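Local atomic coordinates of beta-glucoside phosphorylase BglX (Unidentified, PDB entry 5VQE), a protein that probably breaks down beta-glucosides by phosphorolysis, passing the glucosyl unit to phosphate, as a member of glycoside hydrolase family 3. Residues P66-R71 with G103-T108; E303-S308 with F326-E331; S308-A313 with L337-R342; I392-D397 with T525-Y530; N513-V518 with S554-F559. All blocks are in the same frame, centred on the assembly; numbering follows the deposited sequence.

Interaction 1 (P66-R71 with G103-T108)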
# COMPACT_ATOMS: atom_id res chain seq x y z
N PRO A 66 9.45 -3.34 7.62
CA PRO A 66 8.90 -4.42 8.46
C PRO A 66 9.97 -5.16 9.24
O PRO A 66 10.80 -5.88 8.66
CB PRO A 66 8.20 -5.34 7.45
CG PRO A 66 8.10 -4.57 6.20
CD PRO A 66 9.24 -3.60 6.19
N PHE A 67 9.99 -4.96 10.54
CA PHE A 67 10.70 -5.84 11.45
C PHE A 67 9.81 -6.02 12.68
O PHE A 67 8.63 -5.66 12.66
CB PHE A 67 12.11 -5.29 11.74
CG PHE A 67 12.15 -3.86 12.20
CD1 PHE A 67 12.28 -2.82 11.29
CD2 PHE A 67 12.09 -3.55 13.54
CE1 PHE A 67 12.33 -1.51 11.71
CE2 PHE A 67 12.14 -2.24 13.97
CZ PHE A 67 12.26 -1.21 13.05
N LYS A 68 10.35 -6.60 13.74
CA LYS A 68 9.51 -7.09 14.83
C LYS A 68 8.94 -5.95 15.66
O LYS A 68 9.61 -4.95 15.93
CB LYS A 68 10.29 -8.04 15.73
CG LYS A 68 10.46 -9.43 15.14
CD LYS A 68 11.21 -10.35 16.10
CE LYS A 68 11.68 -11.63 15.40
NZ LYS A 68 12.84 -11.38 14.50
N ALA A 69 7.69 -6.13 16.09
CA ALA A 69 7.00 -5.10 16.87
C ALA A 69 7.81 -4.69 18.09
O ALA A 69 7.87 -3.50 18.43
CB ALA A 69 5.63 -5.60 17.30
N LYS A 70 8.41 -5.65 18.79
CA LYS A 70 9.16 -5.32 19.99
C LYS A 70 10.36 -4.44 19.66
O LYS A 70 10.71 -3.55 20.44
CB LYS A 70 9.59 -6.59 20.71
CG LYS A 70 10.73 -6.40 21.68
N ARG A 71 10.99 -4.67 18.51
CA ARG A 71 12.11 -3.83 18.09
C ARG A 71 11.64 -2.45 17.67
O ARG A 71 12.31 -1.44 17.97
CB ARG A 71 12.88 -4.51 16.95
CG ARG A 71 13.59 -5.79 17.37
CD ARG A 71 14.83 -5.49 18.20
NE ARG A 71 15.96 -5.08 17.37
CZ ARG A 71 17.16 -4.76 17.84
NH1 ARG A 71 17.39 -4.80 19.15
NH2 ARG A 71 18.12 -4.41 17.01
N GLY A 103 4.36 -2.54 7.14
CA GLY A 103 3.86 -2.86 8.46
C GLY A 103 4.96 -3.45 9.32
O GLY A 103 6.13 -3.10 9.18
N MET A 104 4.58 -4.35 10.22
CA MET A 104 5.54 -5.01 11.08
C MET A 104 5.54 -6.51 10.79
O MET A 104 4.60 -7.06 10.24
CB MET A 104 5.23 -4.75 12.56
CG MET A 104 3.85 -5.15 13.03
SD MET A 104 3.46 -4.56 14.70
CE MET A 104 3.45 -2.80 14.48
N GLU A 105 6.65 -7.15 11.15
CA GLU A 105 6.85 -8.55 10.81
C GLU A 105 5.79 -9.44 11.47
O GLU A 105 5.33 -10.41 10.86
CB GLU A 105 8.26 -8.97 11.23
CG GLU A 105 8.59 -10.43 11.03
CD GLU A 105 10.04 -10.72 11.38
OE1 GLU A 105 10.91 -9.90 11.02
OE2 GLU A 105 10.30 -11.76 12.02
N ASP A 106 5.40 -9.13 12.71
CA ASP A 106 4.55 -10.02 13.50
C ASP A 106 3.20 -9.40 13.87
O ASP A 106 2.58 -9.82 14.86
CB ASP A 106 5.29 -10.47 14.76
CG ASP A 106 6.01 -9.33 15.45
OD1 ASP A 106 5.96 -8.19 14.95
OD2 ASP A 106 6.65 -9.60 16.50
N GLY A 107 2.72 -8.42 13.11
CA GLY A 107 1.38 -7.91 13.31
C GLY A 107 0.32 -8.77 12.64
O GLY A 107 0.60 -9.81 12.05
N THR A 108 -0.92 -8.30 12.71
CA THR A 108 -2.05 -9.01 12.13
C THR A 108 -2.20 -8.65 10.65
O THR A 108 -2.44 -7.49 10.31
CB THR A 108 -3.34 -8.68 12.86
OG1 THR A 108 -3.20 -8.95 14.26
CG2 THR A 108 -4.50 -9.50 12.31
O HOH W 1 7.82 -8.47 18.54

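Interaction 2 (E303-S308 with F326-E331)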
# COMPACT_ATOMS: atom_id res chain seq x y z
N GLU A 303 19.51 19.43 -8.19
CA GLU A 303 18.43 20.39 -8.40
C GLU A 303 17.10 19.88 -7.87
O GLU A 303 16.28 20.68 -7.39
CB GLU A 303 18.28 20.70 -9.89
CG GLU A 303 19.47 21.39 -10.54
CD GLU A 303 19.39 21.34 -12.07
OE1 GLU A 303 18.32 20.99 -12.62
OE2 GLU A 303 20.41 21.65 -12.73
N ALA A 304 16.85 18.57 -7.95
CA ALA A 304 15.52 18.03 -7.70
C ALA A 304 15.11 18.20 -6.24
O ALA A 304 13.98 18.60 -5.95
CB ALA A 304 15.45 16.56 -8.09
N LEU A 305 16.01 17.89 -5.32
CA LEU A 305 15.63 17.85 -3.91
C LEU A 305 15.11 19.20 -3.42
O LEU A 305 13.99 19.24 -2.88
CB LEU A 305 16.80 17.32 -3.07
CG LEU A 305 17.24 15.89 -3.44
CD1 LEU A 305 18.43 15.42 -2.63
CD2 LEU A 305 16.10 14.87 -3.28
N PRO A 306 15.82 20.32 -3.59
CA PRO A 306 15.23 21.60 -3.19
C PRO A 306 14.05 22.00 -4.04
O PRO A 306 13.14 22.68 -3.55
CB PRO A 306 16.40 22.59 -3.33
CG PRO A 306 17.32 21.96 -4.32
CD PRO A 306 17.19 20.48 -4.12
N THR A 307 14.03 21.59 -5.31
CA THR A 307 12.92 21.98 -6.19
C THR A 307 11.62 21.33 -5.75
O THR A 307 10.56 21.96 -5.83
CB THR A 307 13.25 21.61 -7.64
OG1 THR A 307 14.34 22.43 -8.10
CG2 THR A 307 12.05 21.82 -8.55
N SER A 308 11.66 20.07 -5.28
CA SER A 308 10.44 19.46 -4.76
C SER A 308 9.84 20.33 -3.67
O SER A 308 8.64 20.60 -3.66
CB SER A 308 10.71 18.05 -4.23
OG SER A 308 11.01 17.15 -5.27
N PHE A 326 21.80 16.06 1.68
CA PHE A 326 21.70 17.19 2.58
C PHE A 326 22.50 18.38 2.05
O PHE A 326 22.04 19.52 2.13
CB PHE A 326 22.18 16.81 3.98
CG PHE A 326 21.85 17.84 5.02
CD1 PHE A 326 20.54 18.06 5.40
CD2 PHE A 326 22.85 18.60 5.62
CE1 PHE A 326 20.22 19.01 6.35
CE2 PHE A 326 22.53 19.56 6.58
CZ PHE A 326 21.22 19.76 6.94
N LYS A 327 23.69 18.11 1.50
CA LYS A 327 24.46 19.17 0.87
C LYS A 327 23.69 19.81 -0.28
O LYS A 327 23.76 21.03 -0.47
CB LYS A 327 25.80 18.60 0.38
CG LYS A 327 26.58 19.51 -0.55
CD LYS A 327 28.01 18.98 -0.72
CE LYS A 327 28.76 19.69 -1.84
NZ LYS A 327 30.06 19.02 -2.16
N ALA A 328 22.95 19.01 -1.06
CA ALA A 328 22.13 19.57 -2.13
C ALA A 328 21.08 20.52 -1.58
O ALA A 328 20.79 21.56 -2.18
CB ALA A 328 21.47 18.45 -2.93
N LEU A 329 20.48 20.17 -0.44
CA LEU A 329 19.50 21.06 0.17
C LEU A 329 20.16 22.32 0.70
O LEU A 329 19.63 23.42 0.54
CB LEU A 329 18.75 20.33 1.29
CG LEU A 329 17.76 19.26 0.85
CD1 LEU A 329 17.30 18.49 2.08
CD2 LEU A 329 16.58 19.86 0.13
N GLN A 330 21.32 22.19 1.35
CA GLN A 330 22.03 23.37 1.83
C GLN A 330 22.33 24.32 0.69
O GLN A 330 22.12 25.54 0.79
CB GLN A 330 23.33 22.97 2.52
CG GLN A 330 23.19 22.23 3.85
CD GLN A 330 24.54 21.79 4.39
OE1 GLN A 330 25.35 21.23 3.67
NE2 GLN A 330 24.79 22.07 5.66
N GLU A 331 22.84 23.78 -0.42
CA GLU A 331 23.23 24.61 -1.55
C GLU A 331 22.02 25.16 -2.28
O GLU A 331 22.06 26.30 -2.77
CB GLU A 331 24.13 23.81 -2.49
CG GLU A 331 25.50 23.56 -1.86
CD GLU A 331 26.42 22.71 -2.71
OE1 GLU A 331 26.01 22.31 -3.82
OE2 GLU A 331 27.55 22.44 -2.25

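Interaction 3 (S308-A313 with L337-R342)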
# COMPACT_ATOMS: atom_id res chain seq x y z
N SER A 308 11.66 20.07 -5.28
CA SER A 308 10.44 19.46 -4.76
C SER A 308 9.84 20.33 -3.67
O SER A 308 8.64 20.60 -3.66
CB SER A 308 10.71 18.05 -4.23
OG SER A 308 11.01 17.15 -5.27
N ILE A 309 10.68 20.79 -2.73
CA ILE A 309 10.19 21.60 -1.63
C ILE A 309 9.68 22.94 -2.14
O ILE A 309 8.59 23.39 -1.77
CB ILE A 309 11.28 21.79 -0.56
CG1 ILE A 309 11.80 20.43 -0.07
CG2 ILE A 309 10.74 22.60 0.60
CD1 ILE A 309 10.73 19.51 0.51
N GLN A 310 10.47 23.60 -2.99
CA GLN A 310 10.06 24.89 -3.54
C GLN A 310 8.72 24.78 -4.26
O GLN A 310 7.90 25.70 -4.19
CB GLN A 310 11.13 25.43 -4.48
CG GLN A 310 10.84 26.85 -5.00
CD GLN A 310 10.77 27.88 -3.89
OE1 GLN A 310 11.42 27.75 -2.85
NE2 GLN A 310 9.98 28.91 -4.11
N ASN A 311 8.48 23.67 -4.95
CA ASN A 311 7.29 23.54 -5.78
C ASN A 311 6.09 22.99 -5.01
O ASN A 311 5.03 22.79 -5.62
CB ASN A 311 7.60 22.67 -7.00
CG ASN A 311 8.46 23.39 -8.02
OD1 ASN A 311 8.86 24.53 -7.81
ND2 ASN A 311 8.77 22.72 -9.13
N GLY A 312 6.22 22.76 -3.71
CA GLY A 312 5.04 22.51 -2.90
C GLY A 312 5.10 21.33 -1.95
O GLY A 312 4.21 21.18 -1.11
N ALA A 313 6.12 20.50 -2.06
CA ALA A 313 6.30 19.41 -1.10
C ALA A 313 6.82 19.95 0.22
O ALA A 313 7.67 20.84 0.25
CB ALA A 313 7.26 18.36 -1.66
N LEU A 337 17.43 28.04 -5.20
CA LEU A 337 16.50 27.02 -5.68
C LEU A 337 15.38 26.78 -4.68
O LEU A 337 14.26 26.42 -5.06
CB LEU A 337 17.24 25.71 -5.96
CG LEU A 337 17.75 25.49 -7.38
CD1 LEU A 337 18.37 26.74 -7.97
CD2 LEU A 337 18.75 24.36 -7.36
N LEU A 338 15.68 26.97 -3.40
CA LEU A 338 14.69 26.89 -2.33
C LEU A 338 14.77 28.20 -1.56
O LEU A 338 15.86 28.61 -1.14
CB LEU A 338 14.98 25.71 -1.41
CG LEU A 338 14.19 25.65 -0.09
CD1 LEU A 338 12.71 25.50 -0.36
CD2 LEU A 338 14.69 24.51 0.77
N THR A 339 13.64 28.87 -1.40
CA THR A 339 13.64 30.13 -0.68
C THR A 339 13.54 29.89 0.82
O THR A 339 12.97 28.89 1.28
CB THR A 339 12.49 31.02 -1.15
OG1 THR A 339 11.24 30.44 -0.75
CG2 THR A 339 12.51 31.18 -2.66
N HIS A 340 14.12 30.81 1.58
CA HIS A 340 14.00 30.76 3.04
C HIS A 340 12.56 30.86 3.48
O HIS A 340 12.19 30.31 4.52
CB HIS A 340 14.82 31.89 3.67
CG HIS A 340 16.30 31.68 3.58
ND1 HIS A 340 17.04 31.19 4.64
CD2 HIS A 340 17.16 31.88 2.57
CE1 HIS A 340 18.31 31.11 4.27
NE2 HIS A 340 18.41 31.51 3.02
N GLU A 341 11.73 31.56 2.70
CA GLU A 341 10.34 31.74 3.07
C GLU A 341 9.54 30.46 2.86
O GLU A 341 8.67 30.11 3.67
CB GLU A 341 9.76 32.91 2.27
CG GLU A 341 10.33 34.29 2.66
CD GLU A 341 11.69 34.63 2.03
OE1 GLU A 341 12.18 33.90 1.14
OE2 GLU A 341 12.27 35.66 2.44
N ARG A 342 9.84 29.73 1.79
CA ARG A 342 9.20 28.45 1.56
C ARG A 342 9.73 27.39 2.53
O ARG A 342 8.97 26.51 2.97
CB ARG A 342 9.43 28.04 0.11
CG ARG A 342 8.91 26.69 -0.28
CD ARG A 342 7.40 26.55 -0.24
NE ARG A 342 7.13 25.13 -0.11
CZ ARG A 342 6.32 24.56 0.77
NH1 ARG A 342 5.61 25.28 1.61
NH2 ARG A 342 6.21 23.24 0.79
O HOH W 2 9.00 31.32 -2.27

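Interaction 4 (I392-D397 with T525-Y530)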
# COMPACT_ATOMS: atom_id res chain seq x y z
N ILE A 392 -14.44 -13.40 -0.36
CA ILE A 392 -14.10 -14.35 -1.41
C ILE A 392 -15.21 -14.38 -2.45
O ILE A 392 -16.40 -14.45 -2.12
CB ILE A 392 -13.83 -15.74 -0.80
CG1 ILE A 392 -12.64 -15.63 0.16
CG2 ILE A 392 -13.54 -16.77 -1.90
CD1 ILE A 392 -12.29 -16.93 0.87
N THR A 393 -14.82 -14.32 -3.72
CA THR A 393 -15.74 -14.02 -4.82
C THR A 393 -15.75 -15.17 -5.81
O THR A 393 -14.71 -15.50 -6.39
CB THR A 393 -15.34 -12.72 -5.52
OG1 THR A 393 -15.25 -11.66 -4.56
CG2 THR A 393 -16.37 -12.36 -6.58
N LEU A 394 -16.93 -15.75 -6.03
CA LEU A 394 -17.13 -16.72 -7.10
C LEU A 394 -17.34 -15.96 -8.41
O LEU A 394 -18.40 -15.36 -8.62
CB LEU A 394 -18.34 -17.60 -6.78
CG LEU A 394 -18.34 -19.10 -7.08
CD1 LEU A 394 -19.77 -19.58 -7.32
CD2 LEU A 394 -17.44 -19.47 -8.23
N VAL A 395 -16.34 -15.96 -9.29
CA VAL A 395 -16.37 -15.13 -10.50
C VAL A 395 -17.01 -15.88 -11.66
O VAL A 395 -17.85 -15.35 -12.38
CB VAL A 395 -14.94 -14.67 -10.87
CG1 VAL A 395 -14.96 -13.83 -12.15
CG2 VAL A 395 -14.31 -13.91 -9.73
N LYS A 396 -16.58 -17.12 -11.86
CA LYS A 396 -16.99 -17.92 -13.00
C LYS A 396 -17.28 -19.32 -12.49
O LYS A 396 -16.46 -19.89 -11.75
CB LYS A 396 -15.88 -17.93 -14.07
CG LYS A 396 -16.23 -18.60 -15.38
CD LYS A 396 -15.07 -18.46 -16.37
CE LYS A 396 -15.32 -19.21 -17.65
NZ LYS A 396 -14.16 -19.09 -18.58
N ASP A 397 -18.45 -19.84 -12.83
CA ASP A 397 -18.95 -21.09 -12.27
C ASP A 397 -19.70 -21.84 -13.37
O ASP A 397 -20.91 -22.06 -13.30
CB ASP A 397 -19.85 -20.79 -11.07
CG ASP A 397 -20.34 -22.04 -10.37
OD1 ASP A 397 -21.48 -22.00 -9.84
OD2 ASP A 397 -19.62 -23.06 -10.35
N THR A 525 -14.10 -22.70 -13.79
CA THR A 525 -14.45 -22.28 -12.43
C THR A 525 -13.29 -21.47 -11.87
O THR A 525 -12.15 -21.95 -11.81
CB THR A 525 -14.75 -23.49 -11.53
OG1 THR A 525 -15.70 -24.34 -12.19
CG2 THR A 525 -15.34 -23.03 -10.21
N TYR A 526 -13.57 -20.23 -11.48
CA TYR A 526 -12.55 -19.26 -11.10
C TYR A 526 -13.04 -18.47 -9.90
O TYR A 526 -14.17 -17.97 -9.91
CB TYR A 526 -12.22 -18.32 -12.26
CG TYR A 526 -11.15 -17.29 -11.94
CD1 TYR A 526 -9.82 -17.55 -12.21
CD2 TYR A 526 -11.48 -16.08 -11.36
CE1 TYR A 526 -8.83 -16.62 -11.91
CE2 TYR A 526 -10.50 -15.14 -11.06
CZ TYR A 526 -9.18 -15.42 -11.33
OH TYR A 526 -8.19 -14.49 -11.03
N ILE A 527 -12.20 -18.35 -8.88
CA ILE A 527 -12.54 -17.67 -7.63
C ILE A 527 -11.42 -16.69 -7.30
O ILE A 527 -10.24 -17.04 -7.35
CB ILE A 527 -12.75 -18.66 -6.47
CG1 ILE A 527 -13.94 -19.58 -6.76
CG2 ILE A 527 -13.02 -17.91 -5.16
CD1 ILE A 527 -13.95 -20.86 -5.95
N ASN A 528 -11.80 -15.46 -6.94
CA ASN A 528 -10.86 -14.46 -6.47
C ASN A 528 -10.97 -14.35 -4.95
O ASN A 528 -12.07 -14.14 -4.42
CB ASN A 528 -11.14 -13.10 -7.10
CG ASN A 528 -10.44 -12.91 -8.43
OD1 ASN A 528 -9.38 -13.49 -8.68
ND2 ASN A 528 -11.01 -12.07 -9.28
N ALA A 529 -9.83 -14.46 -4.26
CA ALA A 529 -9.77 -14.30 -2.82
C ALA A 529 -8.96 -13.09 -2.37
O ALA A 529 -9.03 -12.72 -1.19
CB ALA A 529 -9.19 -15.56 -2.17
N TYR A 530 -8.15 -12.49 -3.26
CA TYR A 530 -7.51 -11.18 -3.08
C TYR A 530 -6.38 -11.16 -2.06
O TYR A 530 -5.54 -10.25 -2.09
CB TYR A 530 -8.53 -10.12 -2.67
CG TYR A 530 -9.80 -10.09 -3.48
CD1 TYR A 530 -9.82 -9.57 -4.77
CD2 TYR A 530 -11.00 -10.56 -2.95
CE1 TYR A 530 -10.99 -9.54 -5.51
CE2 TYR A 530 -12.16 -10.53 -3.67
CZ TYR A 530 -12.16 -10.02 -4.96
OH TYR A 530 -13.32 -9.98 -5.69

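Interaction 5 (N513-V518 with S554-F559)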
# COMPACT_ATOMS: atom_id res chain seq x y z
N ASN A 513 -3.88 -11.41 -7.40
CA ASN A 513 -4.27 -10.69 -8.61
C ASN A 513 -5.67 -11.11 -9.06
O ASN A 513 -5.90 -12.31 -9.29
CB ASN A 513 -3.24 -10.97 -9.72
CG ASN A 513 -3.48 -10.14 -10.97
OD1 ASN A 513 -4.52 -9.52 -11.14
ND2 ASN A 513 -2.50 -10.16 -11.87
N PRO A 514 -6.62 -10.19 -9.19
CA PRO A 514 -7.99 -10.57 -9.58
C PRO A 514 -8.18 -10.78 -11.07
O PRO A 514 -9.28 -11.15 -11.48
CB PRO A 514 -8.82 -9.38 -9.10
CG PRO A 514 -7.87 -8.23 -9.30
CD PRO A 514 -6.53 -8.75 -8.89
N TYR A 515 -7.14 -10.57 -11.88
CA TYR A 515 -7.28 -10.57 -13.33
C TYR A 515 -6.70 -11.82 -13.99
O TYR A 515 -6.43 -11.80 -15.20
CB TYR A 515 -6.60 -9.34 -13.92
CG TYR A 515 -7.16 -8.04 -13.39
CD1 TYR A 515 -6.38 -7.18 -12.66
CD2 TYR A 515 -8.48 -7.69 -13.63
CE1 TYR A 515 -6.89 -5.99 -12.18
CE2 TYR A 515 -9.00 -6.51 -13.16
CZ TYR A 515 -8.20 -5.66 -12.43
OH TYR A 515 -8.73 -4.48 -11.94
N HIS A 516 -6.50 -12.91 -13.24
CA HIS A 516 -5.79 -14.05 -13.82
C HIS A 516 -6.57 -14.74 -14.93
O HIS A 516 -5.97 -15.51 -15.70
CB HIS A 516 -5.42 -15.06 -12.74
CG HIS A 516 -4.19 -14.70 -11.97
ND1 HIS A 516 -3.06 -14.19 -12.57
CD2 HIS A 516 -3.92 -14.78 -10.65
CE1 HIS A 516 -2.14 -13.97 -11.65
NE2 HIS A 516 -2.63 -14.32 -10.47
N LEU A 517 -7.87 -14.49 -15.07
CA LEU A 517 -8.56 -14.99 -16.25
C LEU A 517 -7.93 -14.47 -17.55
O LEU A 517 -8.22 -15.02 -18.62
CB LEU A 517 -10.04 -14.63 -16.20
CG LEU A 517 -10.91 -15.49 -15.27
CD1 LEU A 517 -12.31 -14.91 -15.14
CD2 LEU A 517 -10.99 -16.95 -15.74
N VAL A 518 -7.08 -13.44 -17.47
CA VAL A 518 -6.31 -12.98 -18.63
C VAL A 518 -5.42 -14.10 -19.15
O VAL A 518 -5.26 -14.28 -20.36
CB VAL A 518 -5.48 -11.74 -18.26
CG1 VAL A 518 -4.39 -11.46 -19.31
CG2 VAL A 518 -6.38 -10.52 -18.11
N SER A 554 -17.17 -8.64 -6.87
CA SER A 554 -15.99 -8.12 -7.54
C SER A 554 -15.98 -6.59 -7.50
O SER A 554 -16.93 -5.97 -7.99
CB SER A 554 -15.97 -8.61 -8.98
OG SER A 554 -15.79 -10.01 -9.03
N PRO A 555 -14.96 -5.96 -6.92
CA PRO A 555 -14.85 -4.49 -6.95
C PRO A 555 -14.16 -3.95 -8.19
O PRO A 555 -13.82 -2.76 -8.23
CB PRO A 555 -14.01 -4.20 -5.71
CG PRO A 555 -13.06 -5.36 -5.65
CD PRO A 555 -13.82 -6.56 -6.20
N VAL A 556 -13.99 -4.82 -9.18
CA VAL A 556 -13.23 -4.60 -10.40
C VAL A 556 -13.86 -5.52 -11.44
O VAL A 556 -14.60 -6.44 -11.09
CB VAL A 556 -11.75 -4.91 -10.10
CG1 VAL A 556 -11.19 -5.92 -11.04
CG2 VAL A 556 -10.92 -3.64 -10.01
N ASP A 557 -13.59 -5.26 -12.72
CA ASP A 557 -14.03 -6.20 -13.76
C ASP A 557 -13.00 -7.31 -13.90
O ASP A 557 -11.93 -7.09 -14.49
CB ASP A 557 -14.20 -5.50 -15.11
CG ASP A 557 -14.59 -6.47 -16.23
OD1 ASP A 557 -15.07 -7.59 -15.92
OD2 ASP A 557 -14.39 -6.13 -17.41
N PRO A 558 -13.26 -8.51 -13.38
CA PRO A 558 -12.23 -9.56 -13.41
C PRO A 558 -11.94 -10.07 -14.80
O PRO A 558 -10.89 -10.71 -15.01
CB PRO A 558 -12.80 -10.66 -12.52
CG PRO A 558 -14.27 -10.45 -12.55
CD PRO A 558 -14.50 -8.98 -12.74
N PHE A 559 -12.81 -9.81 -15.77
CA PHE A 559 -12.59 -10.28 -17.13
C PHE A 559 -11.70 -9.36 -17.94
O PHE A 559 -11.17 -9.78 -18.97
CB PHE A 559 -13.95 -10.49 -17.80
CG PHE A 559 -14.83 -11.45 -17.06
CD1 PHE A 559 -14.69 -12.82 -17.26
CD2 PHE A 559 -15.75 -11.01 -16.14
CE1 PHE A 559 -15.48 -13.71 -16.56
CE2 PHE A 559 -16.54 -11.89 -15.44
CZ PHE A 559 -16.41 -13.25 -15.65
O HOH W 3 -9.78 -12.71 -13.65

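Interaction 1 (P66-R71 with G103-T108)
With Asp106 CG placed between its own backbone N and carbonyl carbon (chi1 45°), the carboxylate carbon sits beside the start of helix 69-82, where OD1 meets Ala69. Met104 takes a similar first torsion (chi1 57°), which starts its chain on the way to the same alanine, and SD ends 3.5 Å from Ala69 CB. Ala69 N gives its hydrogen to Asp106 OD1 at 2.9 Å, on the syn lone pair. The other oxygen, Asp106 OD2, accepts from a water at 2.6 Å, and that water accepts from Lys70 N. One carboxylate therefore serves two N-H groups of the first helical turn, one directly and one through water, just beyond the N-cap residue Lys68. Glu105 N binds Phe67 O at 2.9 Å in a nearly straight bond (177°), although the donor stands well above the carbonyl plane. Lys68 and Glu105 run side by side, and Lys68 NZ forms a 3.6 Å salt bridge with Glu105 OE2. An alanine at Asp106 would probably leave Ala69 N without this acceptor and the bridging water less firmly held. These bonds tie the loop before helix 113-119 to helix 69-82, whose dipole the carboxylate charge is likely to suit.

Interaction 2 (E303-S308 with F326-E331)
Leu329 buries the most surface here, and its closest approaches are made by CD2, which comes over the backbone of the facing helix, 3.8 Å from Pro306 N and 3.9 Å from Leu305 C. The same methyl lies 4.1 Å from Leu305 CB, so it covers the peptide link between the two residues. Leu329 CG, anti to the carbonyl carbon (chi1 -72°), carries the branch across, although the bond to CB is not aimed at helix 301-310. Leu305, in contrast, directs its CB at the other helix and extends CD1 to 4.3 Å from Ala328 CB. That small residue also faces the contact. Beside them, Pro306 CG lies 4.1 Å from Ala328 O. Pro306 has no N-H to give to the preceding turn, and helix 301-310 is kinked there, where the methyl of Leu329 rests. The segment axes approach to 8.3 Å, a close spacing that agrees with the small Ala328 in the interface, and cross at -61°. Both Leu305 and Leu329 also touch Leu316 of strand 316-317. Two helices meeting through apolar side chains over a parallel strand are what the outer helical layer of a TIM barrel looks like, consistent with the fold of this family.

Interaction 3 (S308-A313 with L337-R342)
Gln310 and Arg342 join two helix ends: the Schellman motif that closes helix 301-310 at Gly312, and the capped N-terminus of helix 340-356 at Thr339. The chain of Gln310 leaves with CG anti to the backbone N and then bends at chi2 (61°), which turns CD toward the cap residue. Gln310 OE1 accepts from Thr339 N at 2.9 Å, and the side chains of Gln310 and Thr339 cross at about a right angle. Thr339 OG1, set between its backbone N and carbonyl carbon, accepts in turn from Arg342 N at 3.0 Å; a water links this hydroxyl to Gln310 NE2. Beside these bonds, Ile309 CG2 packs on Leu338 CD1 at 3.6 Å. Arg342 also starts with CG anti to the backbone N and bends at chi2 (66°), and its guanidinium reaches the end of the other helix edge first. Arg342 NE donates to Ile309 O at 2.8 Å, while NH2 makes a weak, bent bond to Ala313 O at 2.9 Å. Salt bridges to Asp314 and Glu345 hold the same group from outside the two segments. A leucine in place of Arg342 would probably leave Ile309 O with one donor fewer and both acids without their positive partner. At Ile309 O, the N-H of Gly312 and NE of Arg342 arrive from opposite faces of the carbonyl plane, and this oxygen lies only 1° out of the guanidinium plane.

Interaction 4 (I392-D397 with T525-Y530)
Val395 and Tyr526 lie side by side and point the same way, the valine CB at the edge of the ring, 3.8 Å from Tyr526 CD2. Tyr526 CG is anti to its backbone N (chi1 -180°), which sets the ring beside the valine. This pairing follows from a classic beta bulge in an otherwise regular antiparallel pair. Val395 N and Lys396 N both donate to Tyr526 O, at 3.0 and 3.2 Å, so two residues of strand 393-397 stand opposite a single tyrosine. Before the bulge, Thr393 faces Asn528 in a hydrogen-bonded pair, and on the other face of the sheet Leu394 and Ile527 form a non-hydrogen-bonded pair, Leu394 CD2 lying 3.8 Å from Ile527 CG1. Ile392 crosses Ile527 at a slant, with their CG2 methyls tightly packed at 3.5 Å. At the Thr393 end, the Tyr530 ring presents its edge, and the two hydroxyls, Tyr530 OH and Thr393 OG1, are hydrogen-bonded at 2.8 Å. Outside the pair, the amide of Asn528 bonds to Pro514 O. Strand 393-397 is an outer strand of the six-stranded mixed sheet. Its attachment rests on backbone bonds, with one carbonyl gripped by two N-H groups, while apolar contacts and a hydroxyl pair add side-chain packing around them.

Interaction 5 (N513-V518 with S554-F559)
Leu517 overlaps the ring of Phe559, with Leu517 CD1 3.7 Å from CE1 and 3.8 Å from CD1 of the phenylalanine; the two side chains lie side by side and point the same way. Leu517 CG is anti to the carbonyl carbon (chi1 -77°), on the side where CD1 meets the ring. Tyr515 approaches the same loop with a ring edge: its CE2 is 3.3 Å from Asp557 O, which lies close to the ring plane. The ring also crosses Val556 at about a right angle, but the modelled spacing there is too short to be trusted. Over one face of the tyrosine sits Pro514 CG, offset toward the rim, and the phenol binds Asp152 beyond the two segments. Pro558 CB rests 3.7 Å from Pro514 O. One water donates to Pro514 O and to Pro558 O, each at 2.7 Å, and accepts from Leu517 N at 3.0 Å. Each segment also carries an Asx turn, Asn513 OD1 holding Tyr515 N and Asp557 OD1 holding Phe559 N. Direct contact between the loops is thus largely apolar and aromatic, while a single water links their backbones.

Overall arrangement
The five contacts form two touching pairs and one separate contact. Interactions 2 and 3 share Ser308 and helix 301-310, lie 9 Å apart between centres, and meet where Pro306 CB touches Leu338 CB at 3.9 Å. The centres of interactions 4 and 5 are also 9 Å apart; Val395 CG1 packs on Pro558 CG at 3.5 Å. These pairs lie on opposite sides of the chain's centre, interactions 2 and 4 being about 49 Å apart between centres. Of interactions 1 to 3, interaction 1 lies nearest the bound 2-deoxy-2-fluoro-glucose: the side chain of Pro66, three residues after pocket residue Met63 in sequence, is about 9 Å away. The side chains of Leu305 and Ala313 are each about 13 Å from it.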